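PDB 3BQG: peptide methionine sulfoxide reductase msrA/msrB from Neisseria meningitidis, which probably reduces methionine sulfoxide in proteins back to methionine, its central MsrA domain working through a cysteine that passes through a sulfenic acid. Local coordinates for residues W14-Y19 with E55-T60; A18-Q21 with G25-D28; G88-T93 with N151-I156. The protein carries 1 engineered substitution. All coordinates share one frame; numbering follows the deposited sequence.

Contact 1: residues W14-Y19 with E55-T60; sequences WGLEAY and ETVKVT
E17 of helix 14-21 comes nearest to V57 of strand 54-62, with 6.1 Å between the CA of E17 and the CA of V57. No hydrogen bond crosses between residues 14-19 and 55-60. V57 carries the strand side. Its CA-CB bond points at the helix, and its CG2 does most of the touching. CD2 of L16 lies 3.9 Å from CG2 of V57. CB and CG of L16 are almost as near to that same methyl, so the leucine meets it along its length. The two side chains pass at a slant. The CG of L16 is anti to the backbone N (chi1 -174°), which turns the branch toward the strand. CG2 of V57 also reaches the helix backbone, 3.9 Å from the N of E17. The other methyl, CG1, is 4.2 Å from the CA of E17. E17 adds its CB, 4.1 Å from CG2 of V57, and then its chain leads away. Its carboxylate is bonded elsewhere, OE2 taking the backbone N-H of D144. A29 on the neighbouring strand 26-34 also touches V57. The contact joins the first helix of the MsrA domain to the middle of the mixed sheet. F13 and W14 directly follow C12, which is seen as S-hydroxycysteine, so the helix starts beside the oxidised cysteine. E55 OE1 accepts the N-H of F13 and ties the strand to that start. The direct packing is buried: the methyls of V57 pack on L16 and on the backbone and CB of E17, while the acid of E17 finds its polar partner away from the strand.

Contact 2: residues A18-Q21 with G25-D28; sequences AYFQ and GVVD
The F20 ring meets V26 at its edge. CG2 of V26 lies near the ring plane, 4.2 Å from CD1 of F20. On the helix itself, CE2 of F20 sits in the plane of the Y19 ring, at its edge. The F20 ring also packs against I71 and Y74 of helix 68-78 and against V59 of strand 54-62. The phenyl group therefore stands between the sheet and a second helix. V26 faces the carbonyl of F20 on helix 14-21, and its branched head is set against that group. CB of V26 is 3.3 Å from O of F20, and CG1 of V26 is also 3.3 Å from O of F20. CG2 is only slightly farther from it. The carbonyl oxygen thus rests against the whole branch point of the valine. CG1 of V26 is anti to the backbone N (chi1 173°), which leaves CG2 beside that N and turned to the phenyl edge. Q21 adds a looser outer layer. Its CA-CB bond points away, but the chain folds back at chi1 and chi2, both near -77°. OE1 of Q21 then lies 4.2 Å from CA of D28 and 4.5 Å from CG1 of V26. No hydrogen bond joins residues 18-21 to 25-28. Helix 14-21 packs here on the mixed sheet of the MsrA alpha/beta domain. The chain turns over a few residues after the helix and enters the sheet at V26, which packs back on the helix just left. V27 and D28 both face T60 of strand 54-62, a classic beta bulge at the start of strand 26-34.

Contact 3: residues G88-T93 with N151-I156; sequences GNDTGT and NGYSHI. Engineered in segment 151-156: S154 (natural residue Cys).
Y153 brings the edge of its ring to the carboxylate of D90. OD1 of D90 lies in the ring plane, 3.3 Å from CE2 of Y153. The phenol is the donor in a hydrogen bond from OH of Y153 to OD1 of D90, 3.2 Å long. The carboxylate and ring planes stand 82° apart. The hydroxyl meets OD1 from above the carboxylate, 55° out of its plane. The two side chains reach toward each other from opposite directions. CG of Y153 is anti to the backbone N (chi1 166°), which carries the ring out toward residues 88-93. N89 approaches more loosely, its ND2 4.2 Å from OH of Y153. The backbone N of H155 lies over one face of the Y153 ring, toward its rim. CG1 of I156 sits 3.4 Å above the centre of the H155 ring. NE2 of H155 is bonded to the backbone O of G10, which ties the loop to the end of strand 3-10. S154 is engineered in place of a cysteine. In MsrA enzymes a cysteine of this C-terminal region probably serves as a recycling cysteine, so the loop probably belongs to the redox site. OG of S154 donates to O of I156 at 2.8 Å, in the carbonyl plane and on a lone pair. D90 also touches Y95. The contact joins the short hairpin of strands 86-87 and 90-91 to the loop after helix 145-148, at the protein surface. One bond from a neutral phenol to a carboxylate carries the join.

In the fold
From the N terminus, strand 3-10 leads to helix 14-21, which serves both contact 1 and contact 2. Contact 2 closes the short turn from the helix to strand 26-34. Contact 1 spans a longer loop, to strand 54-62, and contact 2 falls within it. The two strands reached are neighbours in the sheet, and T60 joins them by probable backbone hydrogen bonds to V27 and D28. Contact 3 opens only after contact 1 has closed. It ties the 86-91 hairpin to the late loop 151-156. That loop returns to the helix start: W14 packs on Y153, G15 on S154, and L16 on I156.

Contact 1: residues W14-Y19 with E55-T60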
ATOM      1  N   TRP A  14       2.775   6.255   6.267  1.00 19.26           N
ATOM      2  CA  TRP A  14       3.419   7.557   6.059  1.00 20.18           C
ATOM      3  C   TRP A  14       4.391   7.464   4.884  1.00 18.04           C
ATOM      4  O   TRP A  14       4.297   8.227   3.920  1.00 16.35           O
ATOM      5  CB  TRP A  14       4.197   8.010   7.303  1.00 21.48           C
ATOM      6  CG  TRP A  14       3.368   8.267   8.532  1.00 22.87           C
ATOM      7  CD1 TRP A  14       2.025   8.519   8.591  1.00 22.16           C
ATOM      8  CD2 TRP A  14       3.850   8.344   9.880  1.00 24.14           C
ATOM      9  NE1 TRP A  14       1.643   8.748   9.894  1.00 24.57           N
ATOM     10  CE2 TRP A  14       2.743   8.646  10.704  1.00 23.68           C
ATOM     11  CE3 TRP A  14       5.112   8.187  10.469  1.00 25.97           C
ATOM     12  CZ2 TRP A  14       2.860   8.795  12.093  1.00 25.94           C
ATOM     13  CZ3 TRP A  14       5.229   8.338  11.853  1.00 26.57           C
ATOM     14  CH2 TRP A  14       4.106   8.638  12.649  1.00 26.04           C
ATOM     15  N   GLY A  15       5.320   6.515   4.967  1.00 16.04           N
ATOM     16  CA  GLY A  15       6.304   6.341   3.913  1.00 16.96           C
ATOM     17  C   GLY A  15       5.739   5.878   2.577  1.00 17.68           C
ATOM     18  O   GLY A  15       6.113   6.405   1.529  1.00 16.95           O
ATOM     19  N   LEU A  16       4.836   4.900   2.603  1.00 16.95           N
ATOM     20  CA  LEU A  16       4.256   4.389   1.367  1.00 16.53           C
ATOM     21  C   LEU A  16       3.437   5.456   0.642  1.00 17.90           C
ATOM     22  O   LEU A  16       3.443   5.518  -0.586  1.00 17.15           O
ATOM     23  CB  LEU A  16       3.384   3.163   1.659  1.00 18.34           C
ATOM     24  CG  LEU A  16       2.813   2.405   0.451  1.00 17.62           C
ATOM     25  CD1 LEU A  16       3.939   1.858  -0.412  1.00 15.99           C
ATOM     26  CD2 LEU A  16       1.925   1.268   0.947  1.00 19.97           C
ATOM     27  N   GLU A  17       2.724   6.287   1.396  1.00 19.02           N
ATOM     28  CA  GLU A  17       1.918   7.337   0.785  1.00 20.81           C
ATOM     29  C   GLU A  17       2.830   8.374   0.141  1.00 19.64           C
ATOM     30  O   GLU A  17       2.652   8.740  -1.022  1.00 19.72           O
ATOM     31  CB  GLU A  17       1.040   8.035   1.821  1.00 22.19           C
ATOM     32  CG  GLU A  17       0.370   9.291   1.261  1.00 27.36           C
ATOM     33  CD  GLU A  17      -0.089  10.239   2.340  1.00 30.55           C
ATOM     34  OE1 GLU A  17       0.735  10.588   3.213  1.00 32.61           O
ATOM     35  OE2 GLU A  17      -1.272  10.637   2.321  1.00 34.10           O
ATOM     36  N   ALA A  18       3.807   8.840   0.910  1.00 18.15           N
ATOM     37  CA  ALA A  18       4.756   9.837   0.424  1.00 19.34           C
ATOM     38  C   ALA A  18       5.413   9.337  -0.854  1.00 18.74           C
ATOM     39  O   ALA A  18       5.666  10.096  -1.786  1.00 20.11           O
ATOM     40  CB  ALA A  18       5.815  10.099   1.487  1.00 18.14           C
ATOM     41  N   TYR A  19       5.690   8.042  -0.879  1.00 18.34           N
ATOM     42  CA  TYR A  19       6.310   7.397  -2.028  1.00 18.53           C
ATOM     43  C   TYR A  19       5.428   7.467  -3.282  1.00 18.00           C
ATOM     44  O   TYR A  19       5.883   7.901  -4.337  1.00 17.18           O
ATOM     45  CB  TYR A  19       6.616   5.936  -1.668  1.00 18.77           C
ATOM     46  CG  TYR A  19       7.106   5.069  -2.800  1.00 19.94           C
ATOM     47  CD1 TYR A  19       8.398   5.205  -3.313  1.00 20.46           C
ATOM     48  CD2 TYR A  19       6.284   4.083  -3.342  1.00 20.04           C
ATOM     49  CE1 TYR A  19       8.856   4.373  -4.337  1.00 18.05           C
ATOM     50  CE2 TYR A  19       6.732   3.251  -4.359  1.00 19.13           C
ATOM     51  CZ  TYR A  19       8.015   3.398  -4.852  1.00 19.07           C
ATOM     52  OH  TYR A  19       8.451   2.557  -5.851  1.00 18.77           O
ATOM     53  N   GLU A  55      -2.686  -0.964   7.768  1.00 14.56           N
ATOM     54  CA  GLU A  55      -2.451   0.407   7.342  1.00 15.89           C
ATOM     55  C   GLU A  55      -2.327   0.275   5.831  1.00 15.82           C
ATOM     56  O   GLU A  55      -1.494  -0.476   5.317  1.00 14.76           O
ATOM     57  CB  GLU A  55      -1.194   0.977   8.001  1.00 16.46           C
ATOM     58  CG  GLU A  55      -1.510   1.521   9.398  1.00 19.14           C
ATOM     59  CD  GLU A  55      -0.330   2.170  10.085  1.00 21.09           C
ATOM     60  OE1 GLU A  55       0.511   2.778   9.391  1.00 22.31           O
ATOM     61  OE2 GLU A  55      -0.257   2.090  11.332  1.00 21.39           O
ATOM     62  N   THR A  56      -3.191   0.991   5.129  1.00 14.50           N
ATOM     63  CA  THR A  56      -3.273   0.901   3.679  1.00 15.10           C
ATOM     64  C   THR A  56      -3.301   2.266   3.009  1.00 15.76           C
ATOM     65  O   THR A  56      -3.709   3.259   3.610  1.00 16.10           O
ATOM     66  CB  THR A  56      -4.569   0.123   3.300  1.00 15.24           C
ATOM     67  OG1 THR A  56      -4.556  -1.161   3.946  1.00 15.10           O
ATOM     68  CG2 THR A  56      -4.687  -0.060   1.797  1.00 14.89           C
ATOM     69  N   VAL A  57      -2.852   2.307   1.761  1.00 15.30           N
ATOM     70  CA  VAL A  57      -2.855   3.541   0.997  1.00 15.23           C
ATOM     71  C   VAL A  57      -3.729   3.318  -0.229  1.00 15.50           C
ATOM     72  O   VAL A  57      -3.452   2.434  -1.042  1.00 14.08           O
ATOM     73  CB  VAL A  57      -1.434   3.938   0.534  1.00 14.88           C
ATOM     74  CG1 VAL A  57      -1.501   5.175  -0.342  1.00 16.46           C
ATOM     75  CG2 VAL A  57      -0.543   4.207   1.742  1.00 13.50           C
ATOM     76  N   LYS A  58      -4.803   4.098  -0.338  1.00 16.79           N
ATOM     77  CA  LYS A  58      -5.709   4.008  -1.477  1.00 17.84           C
ATOM     78  C   LYS A  58      -5.066   4.846  -2.580  1.00 16.82           C
ATOM     79  O   LYS A  58      -4.996   6.070  -2.474  1.00 16.50           O
ATOM     80  CB  LYS A  58      -7.084   4.581  -1.105  1.00 18.71           C
ATOM     81  CG  LYS A  58      -8.092   4.636  -2.252  1.00 21.13           C
ATOM     82  CD  LYS A  58      -9.451   5.161  -1.782  1.00 23.45           C
ATOM     83  CE  LYS A  58      -9.421   6.648  -1.442  1.00 27.84           C
ATOM     84  NZ  LYS A  58      -9.383   7.537  -2.655  1.00 31.66           N
ATOM     85  N   VAL A  59      -4.597   4.184  -3.632  1.00 17.63           N
ATOM     86  CA  VAL A  59      -3.932   4.869  -4.732  1.00 17.18           C
ATOM     87  C   VAL A  59      -4.820   5.049  -5.954  1.00 18.19           C
ATOM     88  O   VAL A  59      -5.344   4.082  -6.497  1.00 18.04           O
ATOM     89  CB  VAL A  59      -2.661   4.101  -5.175  1.00 16.87           C
ATOM     90  CG1 VAL A  59      -1.964   4.844  -6.316  1.00 16.40           C
ATOM     91  CG2 VAL A  59      -1.720   3.931  -3.985  1.00 16.01           C
ATOM     92  N   THR A  60      -4.981   6.300  -6.376  1.00 19.19           N
ATOM     93  CA  THR A  60      -5.775   6.629  -7.552  1.00 19.18           C
ATOM     94  C   THR A  60      -4.780   7.055  -8.621  1.00 19.60           C
ATOM     95  O   THR A  60      -3.982   7.966  -8.407  1.00 18.95           O
ATOM     96  CB  THR A  60      -6.756   7.788  -7.272  1.00 21.06           C
ATOM     97  OG1 THR A  60      -7.671   7.397  -6.239  1.00 20.86           O
ATOM     98  CG2 THR A  60      -7.541   8.148  -8.533  1.00 19.24           C
TER

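Contact 2: residues A18-Q21 with G25-D28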
ATOM      1  N   ALA A  18       3.807   8.840   0.910  1.00 18.15           N
ATOM      2  CA  ALA A  18       4.756   9.837   0.424  1.00 19.34           C
ATOM      3  C   ALA A  18       5.413   9.337  -0.854  1.00 18.74           C
ATOM      4  O   ALA A  18       5.666  10.096  -1.786  1.00 20.11           O
ATOM      5  CB  ALA A  18       5.815  10.099   1.487  1.00 18.14           C
ATOM      6  N   TYR A  19       5.690   8.042  -0.879  1.00 18.34           N
ATOM      7  CA  TYR A  19       6.310   7.397  -2.028  1.00 18.53           C
ATOM      8  C   TYR A  19       5.428   7.467  -3.282  1.00 18.00           C
ATOM      9  O   TYR A  19       5.883   7.901  -4.337  1.00 17.18           O
ATOM     10  CB  TYR A  19       6.616   5.936  -1.668  1.00 18.77           C
ATOM     11  CG  TYR A  19       7.106   5.069  -2.800  1.00 19.94           C
ATOM     12  CD1 TYR A  19       8.398   5.205  -3.313  1.00 20.46           C
ATOM     13  CD2 TYR A  19       6.284   4.083  -3.342  1.00 20.04           C
ATOM     14  CE1 TYR A  19       8.856   4.373  -4.337  1.00 18.05           C
ATOM     15  CE2 TYR A  19       6.732   3.251  -4.359  1.00 19.13           C
ATOM     16  CZ  TYR A  19       8.015   3.398  -4.852  1.00 19.07           C
ATOM     17  OH  TYR A  19       8.451   2.557  -5.851  1.00 18.77           O
ATOM     18  N   PHE A  20       4.169   7.048  -3.175  1.00 19.30           N
ATOM     19  CA  PHE A  20       3.290   7.062  -4.343  1.00 22.43           C
ATOM     20  C   PHE A  20       2.915   8.451  -4.863  1.00 24.74           C
ATOM     21  O   PHE A  20       2.629   8.612  -6.048  1.00 25.68           O
ATOM     22  CB  PHE A  20       2.031   6.224  -4.071  1.00 20.38           C
ATOM     23  CG  PHE A  20       2.200   4.773  -4.433  1.00 19.75           C
ATOM     24  CD1 PHE A  20       2.007   4.344  -5.742  1.00 17.69           C
ATOM     25  CD2 PHE A  20       2.642   3.856  -3.486  1.00 18.50           C
ATOM     26  CE1 PHE A  20       2.265   3.021  -6.112  1.00 21.61           C
ATOM     27  CE2 PHE A  20       2.908   2.529  -3.841  1.00 19.53           C
ATOM     28  CZ  PHE A  20       2.715   2.109  -5.160  1.00 18.64           C
ATOM     29  N   GLN A  21       2.935   9.455  -3.993  1.00 27.11           N
ATOM     30  CA  GLN A  21       2.608  10.819  -4.405  1.00 30.10           C
ATOM     31  C   GLN A  21       3.647  11.393  -5.367  1.00 31.68           C
ATOM     32  O   GLN A  21       3.322  12.231  -6.209  1.00 33.14           O
ATOM     33  CB  GLN A  21       2.484  11.733  -3.180  1.00 30.73           C
ATOM     34  CG  GLN A  21       1.172  11.587  -2.426  1.00 33.23           C
ATOM     35  CD  GLN A  21       0.009  12.261  -3.139  1.00 35.69           C
ATOM     36  OE1 GLN A  21      -0.149  12.137  -4.354  1.00 39.20           O
ATOM     37  NE2 GLN A  21      -0.817  12.971  -2.383  1.00 38.70           N
ATOM     38  N   GLY A  25       1.461  10.186 -12.661  1.00 26.01           N
ATOM     39  CA  GLY A  25       0.410   9.266 -13.065  1.00 24.62           C
ATOM     40  C   GLY A  25      -0.481   8.983 -11.870  1.00 24.20           C
ATOM     41  O   GLY A  25      -1.626   8.551 -12.008  1.00 24.25           O
ATOM     42  N   VAL A  26       0.061   9.212 -10.681  1.00 23.46           N
ATOM     43  CA  VAL A  26      -0.694   9.014  -9.452  1.00 22.81           C
ATOM     44  C   VAL A  26      -1.312  10.359  -9.126  1.00 23.09           C
ATOM     45  O   VAL A  26      -0.603  11.325  -8.829  1.00 23.94           O
ATOM     46  CB  VAL A  26       0.215   8.569  -8.295  1.00 22.76           C
ATOM     47  CG1 VAL A  26      -0.572   8.541  -6.992  1.00 21.03           C
ATOM     48  CG2 VAL A  26       0.781   7.187  -8.598  1.00 21.41           C
ATOM     49  N   VAL A  27      -2.636  10.423  -9.183  1.00 23.84           N
ATOM     50  CA  VAL A  27      -3.338  11.672  -8.927  1.00 24.14           C
ATOM     51  C   VAL A  27      -3.768  11.865  -7.477  1.00 23.45           C
ATOM     52  O   VAL A  27      -4.115  12.971  -7.078  1.00 23.39           O
ATOM     53  CB  VAL A  27      -4.552  11.802  -9.872  1.00 26.20           C
ATOM     54  CG1 VAL A  27      -4.063  11.822 -11.314  1.00 26.92           C
ATOM     55  CG2 VAL A  27      -5.508  10.641  -9.674  1.00 25.03           C
ATOM     56  N   ASP A  28      -3.730  10.797  -6.686  1.00 22.35           N
ATOM     57  CA  ASP A  28      -4.094  10.886  -5.275  1.00 21.56           C
ATOM     58  C   ASP A  28      -3.632   9.637  -4.525  1.00 21.18           C
ATOM     59  O   ASP A  28      -3.551   8.552  -5.096  1.00 21.94           O
ATOM     60  CB  ASP A  28      -5.612  11.041  -5.125  1.00 24.77           C
ATOM     61  CG  ASP A  28      -6.021  11.593  -3.761  1.00 27.41           C
ATOM     62  OD1 ASP A  28      -7.228  11.542  -3.443  1.00 31.82           O
ATOM     63  OD2 ASP A  28      -5.152  12.089  -3.012  1.00 29.31           O
TER

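Contact 3: residues G88-T93 with N151-I156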
ATOM      1  N   GLY A  88      10.238  -3.134   8.076  1.00 29.93           N
ATOM      2  CA  GLY A  88      11.171  -2.289   8.790  1.00 30.89           C
ATOM      3  C   GLY A  88      11.140  -2.684  10.254  1.00 33.08           C
ATOM      4  O   GLY A  88      11.227  -3.870  10.590  1.00 34.97           O
ATOM      5  N   ASN A  89      11.012  -1.699  11.136  1.00 34.68           N
ATOM      6  CA  ASN A  89      10.981  -1.971  12.568  1.00 36.57           C
ATOM      7  C   ASN A  89       9.552  -2.091  13.095  1.00 35.93           C
ATOM      8  O   ASN A  89       9.337  -2.316  14.289  1.00 35.96           O
ATOM      9  CB  ASN A  89      11.721  -0.860  13.317  1.00 37.63           C
ATOM     10  CG  ASN A  89      13.087  -0.580  12.729  1.00 40.32           C
ATOM     11  OD1 ASN A  89      13.906  -1.492  12.566  1.00 41.41           O
ATOM     12  ND2 ASN A  89      13.344   0.685  12.402  1.00 38.99           N
ATOM     13  N   ASP A  90       8.582  -1.958  12.195  1.00 33.50           N
ATOM     14  CA  ASP A  90       7.170  -2.027  12.557  1.00 31.49           C
ATOM     15  C   ASP A  90       6.620  -3.457  12.520  1.00 29.77           C
ATOM     16  O   ASP A  90       6.639  -4.113  11.477  1.00 27.93           O
ATOM     17  CB  ASP A  90       6.381  -1.121  11.613  1.00 32.48           C
ATOM     18  CG  ASP A  90       6.825   0.330  11.702  1.00 34.58           C
ATOM     19  OD1 ASP A  90       6.835   1.027  10.665  1.00 36.13           O
ATOM     20  OD2 ASP A  90       7.158   0.784  12.815  1.00 34.88           O
ATOM     21  N   THR A  91       6.117  -3.926  13.660  1.00 26.32           N
ATOM     22  CA  THR A  91       5.580  -5.281  13.768  1.00 25.93           C
ATOM     23  C   THR A  91       4.104  -5.300  14.167  1.00 23.07           C
ATOM     24  O   THR A  91       3.669  -4.503  14.994  1.00 23.89           O
ATOM     25  CB  THR A  91       6.379  -6.099  14.809  1.00 29.23           C
ATOM     26  OG1 THR A  91       7.765  -6.112  14.446  1.00 32.29           O
ATOM     27  CG2 THR A  91       5.865  -7.537  14.874  1.00 31.81           C
ATOM     28  N   GLY A  92       3.337  -6.216  13.582  1.00 20.62           N
ATOM     29  CA  GLY A  92       1.922  -6.313  13.906  1.00 17.40           C
ATOM     30  C   GLY A  92       1.078  -6.511  12.663  1.00 16.50           C
ATOM     31  O   GLY A  92       1.515  -6.170  11.563  1.00 18.04           O
ATOM     32  N   THR A  93      -0.128  -7.053  12.815  1.00 15.65           N
ATOM     33  CA  THR A  93      -0.982  -7.274  11.656  1.00 14.89           C
ATOM     34  C   THR A  93      -1.325  -5.982  10.921  1.00 14.64           C
ATOM     35  O   THR A  93      -1.714  -6.025   9.760  1.00 16.09           O
ATOM     36  CB  THR A  93      -2.315  -7.981  12.030  1.00 14.91           C
ATOM     37  OG1 THR A  93      -3.002  -7.217  13.027  1.00 18.20           O
ATOM     38  CG2 THR A  93      -2.050  -9.382  12.546  1.00 13.81           C
ATOM     39  N   ASN A 151      10.857  15.614   8.622  1.00 45.09           N
ATOM     40  CA  ASN A 151      11.752  14.821   9.461  1.00 45.30           C
ATOM     41  C   ASN A 151      11.054  13.613  10.078  1.00 44.25           C
ATOM     42  O   ASN A 151      11.623  12.920  10.924  1.00 43.88           O
ATOM     43  CB  ASN A 151      12.334  15.698  10.574  1.00 47.57           C
ATOM     44  CG  ASN A 151      13.492  16.551  10.095  1.00 49.70           C
ATOM     45  OD1 ASN A 151      13.562  17.748  10.385  1.00 50.13           O
ATOM     46  ND2 ASN A 151      14.419  15.933   9.366  1.00 51.37           N
ATOM     47  N   GLY A 152       9.819  13.371   9.650  1.00 42.08           N
ATOM     48  CA  GLY A 152       9.060  12.250  10.168  1.00 39.60           C
ATOM     49  C   GLY A 152       9.680  10.909   9.827  1.00 38.28           C
ATOM     50  O   GLY A 152      10.542  10.808   8.952  1.00 36.01           O
ATOM     51  N   TYR A 153       9.228   9.874  10.524  1.00 37.37           N
ATOM     52  CA  TYR A 153       9.725   8.518  10.326  1.00 36.75           C
ATOM     53  C   TYR A 153       9.268   7.920   8.997  1.00 36.21           C
ATOM     54  O   TYR A 153       8.134   8.136   8.562  1.00 36.11           O
ATOM     55  CB  TYR A 153       9.253   7.629  11.485  1.00 37.47           C
ATOM     56  CG  TYR A 153       9.414   6.145  11.243  1.00 38.14           C
ATOM     57  CD1 TYR A 153      10.679   5.561  11.161  1.00 38.27           C
ATOM     58  CD2 TYR A 153       8.299   5.327  11.070  1.00 38.29           C
ATOM     59  CE1 TYR A 153      10.827   4.192  10.908  1.00 39.16           C
ATOM     60  CE2 TYR A 153       8.433   3.962  10.817  1.00 38.45           C
ATOM     61  CZ  TYR A 153       9.697   3.401  10.736  1.00 39.29           C
ATOM     62  OH  TYR A 153       9.833   2.054  10.470  1.00 37.09           O
ATOM     63  N   SER A 154      10.159   7.168   8.358  1.00 34.91           N
ATOM     64  CA  SER A 154       9.850   6.516   7.088  1.00 33.26           C
ATOM     65  C   SER A 154      10.755   5.312   6.871  1.00 32.96           C
ATOM     66  O   SER A 154      11.980   5.433   6.899  1.00 32.87           O
ATOM     67  CB  SER A 154      10.015   7.490   5.919  1.00 31.82           C
ATOM     68  OG  SER A 154       9.776   6.833   4.686  1.00 28.17           O
ATOM     69  N   HIS A 155      10.145   4.150   6.659  1.00 31.75           N
ATOM     70  CA  HIS A 155      10.896   2.921   6.432  1.00 30.03           C
ATOM     71  C   HIS A 155      11.220   2.784   4.944  1.00 28.87           C
ATOM     72  O   HIS A 155      11.876   1.832   4.526  1.00 27.97           O
ATOM     73  CB  HIS A 155      10.081   1.708   6.905  1.00 29.65           C
ATOM     74  CG  HIS A 155       8.811   1.490   6.137  1.00 30.01           C
ATOM     75  ND1 HIS A 155       7.804   2.431   6.075  1.00 30.10           N
ATOM     76  CD2 HIS A 155       8.390   0.439   5.391  1.00 29.56           C
ATOM     77  CE1 HIS A 155       6.818   1.970   5.324  1.00 29.27           C
ATOM     78  NE2 HIS A 155       7.148   0.763   4.896  1.00 27.61           N
ATOM     79  N   ILE A 156      10.767   3.749   4.151  1.00 27.82           N
ATOM     80  CA  ILE A 156      10.993   3.722   2.711  1.00 27.83           C
ATOM     81  C   ILE A 156      11.770   4.939   2.212  1.00 28.69           C
ATOM     82  O   ILE A 156      11.525   6.059   2.643  1.00 28.24           O
ATOM     83  CB  ILE A 156       9.651   3.668   1.949  1.00 27.06           C
ATOM     84  CG1 ILE A 156       8.849   2.436   2.384  1.00 26.35           C
ATOM     85  CG2 ILE A 156       9.904   3.639   0.443  1.00 29.76           C
ATOM     86  CD1 ILE A 156       7.457   2.372   1.796  1.00 24.65           C
TER